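Local coordinates for protein short-chain type dehydrogenase/reductase (Mycobacterium ulcerans, PDB 3SVT) that probably catalyses NAD-dependent oxidation or reduction, as a member of the short-chain dehydrogenase/reductase family, at residues N123-G126 / T127-L131; K132-A135 / R136-R140. All coordinates share one frame; numbering follows the deposited sequence.

Interaction 1: residues N123-G126 / T127-L131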
loop_
_atom_site.group_PDB
_atom_site.type_symbol
_atom_site.label_atom_id
_atom_site.label_comp_id
_atom_site.label_asym_id
_atom_site.label_seq_id
_atom_site.Cartn_x
_atom_site.Cartn_y
_atom_site.Cartn_z
ATOM N N ASN B 123 17.627 -11.786 9.551
ATOM C CA ASN B 123 16.589 -10.776 9.507
ATOM C C ASN B 123 15.248 -11.286 10.015
ATOM O O ASN B 123 14.628 -10.647 10.866
ATOM C CB ASN B 123 16.446 -10.225 8.085
ATOM C CG ASN B 123 17.640 -9.378 7.641
ATOM O OD1 ASN B 123 18.593 -9.139 8.389
ATOM N ND2 ASN B 123 17.593 -8.929 6.401
ATOM N N VAL B 124 14.805 -12.434 9.507
ATOM C CA VAL B 124 13.484 -12.955 9.839
ATOM C C VAL B 124 13.463 -13.634 11.218
ATOM O O VAL B 124 12.685 -13.275 12.087
ATOM C CB VAL B 124 12.962 -13.925 8.744
ATOM C CG1 VAL B 124 11.515 -14.317 9.031
ATOM C CG2 VAL B 124 13.069 -13.275 7.354
ATOM N N ASN B 125 14.339 -14.605 11.420
ATOM C CA ASN B 125 14.319 -15.349 12.675
ATOM C C ASN B 125 14.885 -14.479 13.797
ATOM O O ASN B 125 14.284 -14.380 14.854
ATOM C CB ASN B 125 15.053 -16.684 12.541
ATOM C CG ASN B 125 14.485 -17.542 11.432
ATOM O OD1 ASN B 125 13.308 -17.438 11.097
ATOM N ND2 ASN B 125 15.331 -18.361 10.813
ATOM N N GLY B 126 16.020 -13.827 13.531
ATOM C CA GLY B 126 16.652 -12.901 14.478
ATOM C C GLY B 126 15.696 -11.872 15.050
ATOM O O GLY B 126 15.604 -11.724 16.259
ATOM N N THR B 127 14.966 -11.187 14.176
ATOM C CA THR B 127 13.934 -10.242 14.591
ATOM C C THR B 127 12.855 -10.881 15.446
ATOM O O THR B 127 12.454 -10.329 16.477
ATOM C CB THR B 127 13.268 -9.567 13.397
ATOM O OG1 THR B 127 14.254 -8.943 12.560
ATOM C CG2 THR B 127 12.282 -8.531 13.877
ATOM N N MET B 128 12.386 -12.061 15.043
ATOM C CA MET B 128 11.349 -12.739 15.784
ATOM C C MET B 128 11.801 -13.038 17.207
ATOM O O MET B 128 11.067 -12.787 18.168
ATOM C CB MET B 128 10.949 -14.018 15.080
ATOM C CG MET B 128 9.819 -14.697 15.719
ATOM S SD MET B 128 10.157 -15.766 17.168
ATOM C CE MET B 128 10.588 -17.307 16.380
ATOM N N TYR B 129 13.030 -13.540 17.353
ATOM C CA TYR B 129 13.524 -13.834 18.708
ATOM C C TYR B 129 13.565 -12.572 19.576
ATOM O O TYR B 129 13.122 -12.587 20.737
ATOM C CB TYR B 129 14.884 -14.520 18.714
ATOM C CG TYR B 129 15.020 -15.725 17.824
ATOM C CD1 TYR B 129 13.967 -16.589 17.604
ATOM C CD2 TYR B 129 16.223 -16.005 17.211
ATOM C CE1 TYR B 129 14.119 -17.688 16.789
ATOM C CE2 TYR B 129 16.370 -17.083 16.402
ATOM C CZ TYR B 129 15.316 -17.921 16.185
ATOM O OH TYR B 129 15.482 -19.016 15.361
ATOM N N VAL B 130 14.096 -11.486 19.018
ATOM C CA VAL B 130 14.172 -10.237 19.752
ATOM C C VAL B 130 12.793 -9.751 20.180
ATOM O O VAL B 130 12.596 -9.377 21.335
ATOM C CB VAL B 130 14.921 -9.146 18.953
ATOM C CG1 VAL B 130 14.802 -7.793 19.642
ATOM C CG2 VAL B 130 16.421 -9.524 18.833
ATOM N N LEU B 131 11.835 -9.792 19.259
ATOM C CA LEU B 131 10.484 -9.315 19.543
ATOM C C LEU B 131 9.741 -10.223 20.549
ATOM O O LEU B 131 9.117 -9.725 21.482
ATOM C CB LEU B 131 9.703 -9.197 18.248
ATOM C CG LEU B 131 8.241 -8.689 18.289
ATOM C CD1 LEU B 131 8.083 -7.178 18.482
ATOM C CD2 LEU B 131 7.562 -9.092 17.034
#

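Interaction 2: residues K132-A135 / R136-R140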
loop_
_atom_site.group_PDB
_atom_site.type_symbol
_atom_site.label_atom_id
_atom_site.label_comp_id
_atom_site.label_asym_id
_atom_site.label_seq_id
_atom_site.Cartn_x
_atom_site.Cartn_y
_atom_site.Cartn_z
ATOM N N LYS B 132 9.814 -11.542 20.338
ATOM C CA LYS B 132 9.187 -12.527 21.209
ATOM C C LYS B 132 9.546 -12.249 22.653
ATOM O O LYS B 132 8.674 -12.082 23.497
ATOM C CB LYS B 132 9.662 -13.926 20.810
ATOM C CG LYS B 132 9.080 -15.126 21.593
ATOM C CD LYS B 132 9.578 -16.419 20.994
ATOM C CE LYS B 132 9.319 -17.645 21.856
ATOM N NZ LYS B 132 10.017 -18.855 21.271
ATOM N N HIS B 133 10.844 -12.189 22.931
ATOM C CA HIS B 133 11.300 -12.117 24.307
ATOM C C HIS B 133 11.213 -10.718 24.894
ATOM O O HIS B 133 10.861 -10.551 26.082
ATOM C CB HIS B 133 12.703 -12.734 24.429
ATOM C CG HIS B 133 12.710 -14.209 24.179
ATOM N ND1 HIS B 133 12.364 -15.121 25.151
ATOM C CD2 HIS B 133 12.958 -14.930 23.056
ATOM C CE1 HIS B 133 12.423 -16.341 24.648
ATOM N NE2 HIS B 133 12.778 -16.255 23.375
ATOM N N ALA B 134 11.509 -9.705 24.086
ATOM C CA ALA B 134 11.371 -8.331 24.564
ATOM C C ALA B 134 9.906 -8.020 24.896
ATOM O O ALA B 134 9.597 -7.397 25.928
ATOM C CB ALA B 134 11.891 -7.372 23.500
ATOM N N ALA B 135 9.018 -8.466 24.002
ATOM C CA ALA B 135 7.582 -8.317 24.165
ATOM C C ALA B 135 7.094 -8.919 25.480
ATOM O O ALA B 135 6.264 -8.314 26.153
ATOM C CB ALA B 135 6.841 -8.939 22.996
ATOM N N ARG B 136 7.582 -10.106 25.840
ATOM C CA ARG B 136 7.146 -10.726 27.098
ATOM C C ARG B 136 7.338 -9.757 28.282
ATOM O O ARG B 136 6.439 -9.576 29.085
ATOM C CB ARG B 136 7.916 -12.010 27.381
ATOM C CG ARG B 136 7.581 -13.179 26.462
ATOM C CD ARG B 136 8.522 -14.373 26.770
ATOM N NE ARG B 136 8.163 -15.556 25.997
ATOM C CZ ARG B 136 8.712 -16.767 26.132
ATOM N NH1 ARG B 136 9.685 -17.003 27.006
ATOM N NH2 ARG B 136 8.289 -17.753 25.369
ATOM N N GLU B 137 8.517 -9.133 28.372
ATOM C CA GLU B 137 8.810 -8.257 29.508
ATOM C C GLU B 137 8.065 -6.950 29.423
ATOM O O GLU B 137 7.581 -6.448 30.443
ATOM C CB GLU B 137 10.301 -7.973 29.640
ATOM C CG GLU B 137 11.180 -9.218 29.785
ATOM C CD GLU B 137 10.807 -10.080 30.966
ATOM O OE1 GLU B 137 10.258 -9.553 31.947
ATOM O OE2 GLU B 137 11.052 -11.296 30.894
ATOM N N MET B 138 7.965 -6.389 28.223
ATOM C CA MET B 138 7.240 -5.126 28.062
ATOM C C MET B 138 5.760 -5.291 28.405
ATOM O O MET B 138 5.163 -4.396 29.016
ATOM C CB MET B 138 7.432 -4.514 26.661
ATOM C CG MET B 138 8.695 -3.671 26.554
ATOM S SD MET B 138 9.086 -3.050 24.887
ATOM C CE MET B 138 9.066 -4.593 23.991
ATOM N N VAL B 139 5.168 -6.430 28.048
ATOM C CA VAL B 139 3.799 -6.713 28.462
ATOM C C VAL B 139 3.702 -6.805 29.995
ATOM O O VAL B 139 2.863 -6.153 30.614
ATOM C CB VAL B 139 3.251 -8.011 27.807
ATOM C CG1 VAL B 139 1.910 -8.400 28.423
ATOM C CG2 VAL B 139 3.099 -7.837 26.276
ATOM N N ARG B 140 4.564 -7.605 30.610
ATOM C CA ARG B 140 4.597 -7.690 32.084
ATOM C C ARG B 140 4.833 -6.337 32.764
ATOM O O ARG B 140 4.314 -6.085 33.848
ATOM C CB ARG B 140 5.680 -8.663 32.562
ATOM C CG ARG B 140 5.576 -10.050 31.975
ATOM C CD ARG B 140 5.891 -11.145 32.970
ATOM N NE ARG B 140 6.344 -12.352 32.271
ATOM C CZ ARG B 140 7.618 -12.739 32.143
ATOM N NH1 ARG B 140 7.896 -13.845 31.464
ATOM N NH2 ARG B 140 8.617 -12.042 32.679
#

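Interaction 1: residues N123-G126 / T127-L131
T127 sits one turn beyond N123, and the two meet at the N123 carbonyl. The backbone bond from T127 N to N123 O is weak and long at 3.4 Å. T127 OG1 points at the same oxygen, because its first torsion (chi1 -55°) sets the hydroxyl beside the backbone N; the modelled separation is too short for a normal hydrogen bond and its length is doubtful. OG1 also bonds to H97 NE2 on strand 94-97. M128 N donates a hydrogen bond to V124 O at 3.2 Å, while M128 CB lies 3.4 Å from N125 O. Its side chain then bends away from this turn and packs against V111 of the second subunit.

The weak first bond goes with the wider, pi-type turn at 123-125. In classical SDR enzymes the corresponding helix is distorted at the asparagine of the catalytic tetrad, and N123 is probably that residue: its side chain touches K168, ND2 bonds to T167 OG1, and OD1 accepts the amide of G101.

Y129 meets N125 through backbone and ring alike. Y129 N donates to N125 O at 2.9 Å in a nearly straight bond (N-H...O 163°), and its ring comes back over the same oxygen, which stands 3.3 Å above the ring plane over its centre. The phenolic end reaches N125 CB, with Y129 OH 3.7 Å away. Both polar ends are held from across the subunit interface: Y129 OH by R117 and N125 OD1 by W116 of the second subunit, while N125 ND2 bonds to D121. V130 N donates to G126 O at 3.2 Å, and V130 CG2 lies 3.5 Å from that oxygen before the side chain meets V95 and F146 of the central sheet.

Interaction 2: residues K132-A135 / R136-R140
A134 and M138 form the close-packed side of this turn. M138 N bonds to A134 O at 3.0 Å, and the methionine bends at its last torsion (chi3 -54°), bringing CE to 4.0 Å from A134 CB. Next to them V139 N donates to A135 O at 2.9 Å. V139 CG2 rests against that oxygen, and M138 and V139 both go on to pack against V187.

The side nearer solvent carries H133, R136 and E137, all partly exposed. The extended R136 chain runs alongside H133, whose CE1 lies over one face of the R136 guanidinium, toward its rim, 3.7 Å from R136 NH1; the two planes are 63° apart, too steep for a parallel stack. Further on, E137 OE1 forms a salt bridge with the exposed R140 NH2 at 3.1 Å.

K132 NZ and R136 NH2 approach to 4.6 Å as like charges. E75 forms a salt bridge with K132 and is hydrogen-bonded to H133, and its carboxylate probably offsets most of the lysine charge. Neutral oxygens of the second subunit only fix where the cationic ends lie: V111 O and S113 OG bind K132 NZ, and T109 O binds R136 NE.

In the fold
Interactions 1 and 2 follow one another along helix 113-140, their centres about 13 Å apart. The helix flanks the parallel Rossmann-type sheet, and both contacts also face the second subunit. They share partners there: V111 and S113 of that subunit each meet residues from both contacts, and E75 of the same chain is likewise common to the two. Interaction 1 is the more central, with its centre about 11 Å from that of the chain against about 19 Å for interaction 2. The N123 end of interaction 1 probably borders the active site, whereas residues 132-140 carry the helix on to its end at R140.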